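Local atomic coordinates of suppressor protein MPT5 (Saccharomyces cerevisiae, PDB entry 5BZ1), a protein that binds specific sequences in the 3'-untranslated regions of target mRNAs and regulates their expression after transcription, lowering that of HO. Residues Val133-Leu139 / Thr172-His178. Sequence-based numbering, arbitrary orientation.
Sequences VTLINDL and TISTHKH. With nucleotides of chain B.
Asn137 and His176 stack where two neighbouring Pumilio repeats meet, at the RNA-binding side of the curved PUF domain. Residues 133-139 take in the end of helix 129-137 of Pumilio repeat 4 and the turn after it. Residues 172-178 take in the end of helix 169-174 of repeat 5 and the loop to helix 179-189. The Asn137 amide lies nearly parallel to the His176 imidazole, offset toward the CG rim, the planes 9° apart and Asn137 CG 3.3 Å from His176 CG. Asn137 CB sits over the centre of the His176 ring, 3.6 Å from its centroid, a CH-pi contact. With CG anti to its carbonyl carbon (chi1 -73°), the Asn137 amide is also carried to the last turn of helix 169-174. Asn137 ND2 donates to Thr172 O at 3.1 Å, from above the carbonyl plane. His176 ND1 accepts from His178 N at 3.0 Å, a capping bond before helix 179-189. An alanine in place of His176 would probably leave the Asn137 amide without its stacking partner and the His178 N-H without this acceptor. Deeper in the interface, Ile136 CD1 meets Ile173 CD1 at 3.7 Å, and their side chains cross at about a right angle. Val133 CG1 touches Thr172 CG2 beside them. Toward the RNA, the His178 ring has U6 of chain B over one face, His178 CD2 lying 3.7 Å from U6 C2. At its edge, His178 ND1 makes a weak hydrogen bond to Asn137 O, 3.3 Å long and lying in the ring plane.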
loop_
_atom_site.group_PDB
_atom_site.type_symbol
_atom_site.label_atom_id
_atom_site.label_comp_id
_atom_site.label_asym_id
_atom_site.label_seq_id
_atom_site.Cartn_x
_atom_site.Cartn_y
_atom_site.Cartn_z
ATOM N N VAL A 133 -13.779 -4.403 -4.963
ATOM C CA VAL A 133 -13.291 -3.024 -4.997
ATOM C C VAL A 133 -13.911 -2.236 -3.843
ATOM O O VAL A 133 -13.219 -1.515 -3.122
ATOM C CB VAL A 133 -13.611 -2.338 -6.340
ATOM C CG1 VAL A 133 -13.329 -0.849 -6.262
ATOM C CG2 VAL A 133 -12.804 -2.969 -7.467
ATOM N N THR A 134 -15.218 -2.401 -3.667
ATOM C CA THR A 134 -15.940 -1.783 -2.560
ATOM C C THR A 134 -15.329 -2.156 -1.206
ATOM O O THR A 134 -15.133 -1.291 -0.353
ATOM C CB THR A 134 -17.431 -2.156 -2.598
ATOM O OG1 THR A 134 -18.052 -1.504 -3.716
ATOM C CG2 THR A 134 -18.129 -1.732 -1.315
ATOM N N LEU A 135 -15.011 -3.435 -1.021
ATOM C CA LEU A 135 -14.365 -3.897 0.206
ATOM C C LEU A 135 -13.012 -3.217 0.436
ATOM O O LEU A 135 -12.694 -2.813 1.557
ATOM C CB LEU A 135 -14.184 -5.416 0.178
ATOM C CG LEU A 135 -15.461 -6.236 0.342
ATOM C CD1 LEU A 135 -15.147 -7.716 0.453
ATOM C CD2 LEU A 135 -16.232 -5.767 1.558
ATOM N N ILE A 136 -12.223 -3.101 -0.628
ATOM C CA ILE A 136 -10.898 -2.490 -0.553
ATOM C C ILE A 136 -10.982 -1.048 -0.045
ATOM O O ILE A 136 -10.143 -0.606 0.742
ATOM C CB ILE A 136 -10.186 -2.537 -1.928
ATOM C CG1 ILE A 136 -9.831 -3.979 -2.291
ATOM C CG2 ILE A 136 -8.925 -1.688 -1.927
ATOM C CD1 ILE A 136 -9.303 -4.152 -3.704
ATOM N N ASN A 137 -12.013 -0.329 -0.482
ATOM C CA ASN A 137 -12.193 1.070 -0.107
ATOM C C ASN A 137 -13.103 1.298 1.097
ATOM O O ASN A 137 -13.179 2.411 1.616
ATOM C CB ASN A 137 -12.711 1.877 -1.302
ATOM C CG ASN A 137 -11.650 2.096 -2.359
ATOM O OD1 ASN A 137 -10.462 1.928 -2.099
ATOM N ND2 ASN A 137 -12.075 2.483 -3.559
ATOM N N ASP A 138 -13.796 0.252 1.536
ATOM C CA ASP A 138 -14.778 0.404 2.608
ATOM C C ASP A 138 -14.140 0.609 3.982
ATOM O O ASP A 138 -13.144 -0.037 4.326
ATOM C CB ASP A 138 -15.736 -0.793 2.652
ATOM C CG ASP A 138 -16.834 -0.621 3.685
ATOM O OD1 ASP A 138 -17.826 0.082 3.395
ATOM O OD2 ASP A 138 -16.702 -1.193 4.786
ATOM N N LEU A 139 -14.734 1.520 4.749
ATOM C CA LEU A 139 -14.303 1.853 6.102
ATOM C C LEU A 139 -14.078 0.614 6.975
ATOM O O LEU A 139 -13.112 0.548 7.739
ATOM C CB LEU A 139 -15.346 2.771 6.744
ATOM C CG LEU A 139 -15.223 3.112 8.228
ATOM C CD1 LEU A 139 -13.934 3.873 8.495
ATOM C CD2 LEU A 139 -16.428 3.920 8.689
ATOM N N THR A 172 -9.768 3.784 -9.186
ATOM C CA THR A 172 -10.742 3.742 -8.095
ATOM C C THR A 172 -10.079 3.425 -6.753
ATOM O O THR A 172 -10.436 3.991 -5.720
ATOM C CB THR A 172 -11.841 2.699 -8.373
ATOM O OG1 THR A 172 -12.354 2.880 -9.697
ATOM C CG2 THR A 172 -12.980 2.825 -7.359
ATOM N N ILE A 173 -9.094 2.533 -6.791
ATOM C CA ILE A 173 -8.378 2.102 -5.598
ATOM C C ILE A 173 -7.237 3.046 -5.184
ATOM O O ILE A 173 -7.161 3.455 -4.026
ATOM C CB ILE A 173 -7.848 0.664 -5.787
ATOM C CG1 ILE A 173 -9.016 -0.325 -5.766
ATOM C CG2 ILE A 173 -6.825 0.310 -4.715
ATOM C CD1 ILE A 173 -8.714 -1.659 -6.418
ATOM N N SER A 174 -6.358 3.387 -6.124
ATOM C CA SER A 174 -5.165 4.179 -5.815
ATOM C C SER A 174 -5.477 5.613 -5.385
ATOM O O SER A 174 -4.699 6.229 -4.657
ATOM C CB SER A 174 -4.208 4.207 -7.010
ATOM O OG SER A 174 -3.783 2.910 -7.374
ATOM N N THR A 175 -6.606 6.143 -5.850
ATOM C CA THR A 175 -6.985 7.520 -5.547
ATOM C C THR A 175 -7.944 7.595 -4.367
ATOM O O THR A 175 -8.539 8.645 -4.100
ATOM C CB THR A 175 -7.629 8.216 -6.759
ATOM O OG1 THR A 175 -8.889 7.602 -7.054
ATOM C CG2 THR A 175 -6.715 8.115 -7.976
ATOM N N HIS A 176 -8.096 6.476 -3.665
ATOM C CA HIS A 176 -8.944 6.442 -2.480
ATOM C C HIS A 176 -8.097 6.415 -1.202
ATOM O O HIS A 176 -7.052 5.759 -1.146
ATOM C CB HIS A 176 -9.886 5.235 -2.529
ATOM C CG HIS A 176 -10.953 5.253 -1.484
ATOM N ND1 HIS A 176 -10.721 4.877 -0.172
ATOM C CD2 HIS A 176 -12.261 5.589 -1.542
ATOM C CE1 HIS A 176 -11.833 4.987 0.520
ATOM N NE2 HIS A 176 -12.792 5.419 -0.289
ATOM N N LYS A 177 -8.566 7.138 -0.189
ATOM C CA LYS A 177 -7.896 7.264 1.104
ATOM C C LYS A 177 -7.499 5.917 1.722
ATOM O O LYS A 177 -6.381 5.753 2.218
ATOM C CB LYS A 177 -8.829 8.006 2.058
ATOM C CG LYS A 177 -8.234 8.390 3.395
ATOM C CD LYS A 177 -9.333 8.542 4.440
ATOM C CE LYS A 177 -10.630 9.076 3.835
ATOM N NZ LYS A 177 -11.804 8.923 4.747
ATOM N N HIS A 178 -8.424 4.962 1.696
ATOM C CA HIS A 178 -8.182 3.644 2.266
ATOM C C HIS A 178 -7.551 2.696 1.248
ATOM O O HIS A 178 -6.625 1.949 1.575
ATOM C CB HIS A 178 -9.488 3.042 2.800
ATOM C CG HIS A 178 -10.141 3.862 3.864
ATOM N ND1 HIS A 178 -11.511 3.885 4.055
ATOM C CD2 HIS A 178 -9.623 4.687 4.802
ATOM C CE1 HIS A 178 -11.800 4.688 5.057
ATOM N NE2 HIS A 178 -10.671 5.192 5.531
ATOM P P U B 6 -6.184 7.446 11.600
ATOM O OP1 U B 6 -6.314 8.927 11.640
ATOM O OP2 U B 6 -5.632 6.720 12.781
ATOM O "O5'" U B 6 -7.606 6.807 11.266
ATOM C "C5'" U B 6 -8.484 7.408 10.318
ATOM C "C4'" U B 6 -9.612 6.481 9.936
ATOM O "O4'" U B 6 -9.230 5.708 8.764
ATOM C "C3'" U B 6 -10.023 5.465 11.005
ATOM O "O3'" U B 6 -11.435 5.258 10.944
ATOM C "C2'" U B 6 -9.306 4.194 10.554
ATOM O "O2'" U B 6 -9.894 2.990 11.005
ATOM C "C1'" U B 6 -9.383 4.327 9.037
ATOM N N1 U B 6 -8.351 3.574 8.307
ATOM C C2 U B 6 -8.767 2.448 7.616
ATOM O O2 U B 6 -9.933 2.088 7.606
ATOM N N3 U B 6 -7.778 1.758 6.947
ATOM C C4 U B 6 -6.435 2.085 6.900
ATOM O O4 U B 6 -5.659 1.372 6.257
ATOM C C5 U B 6 -6.089 3.267 7.640
ATOM C C6 U B 6 -7.030 3.959 8.304
#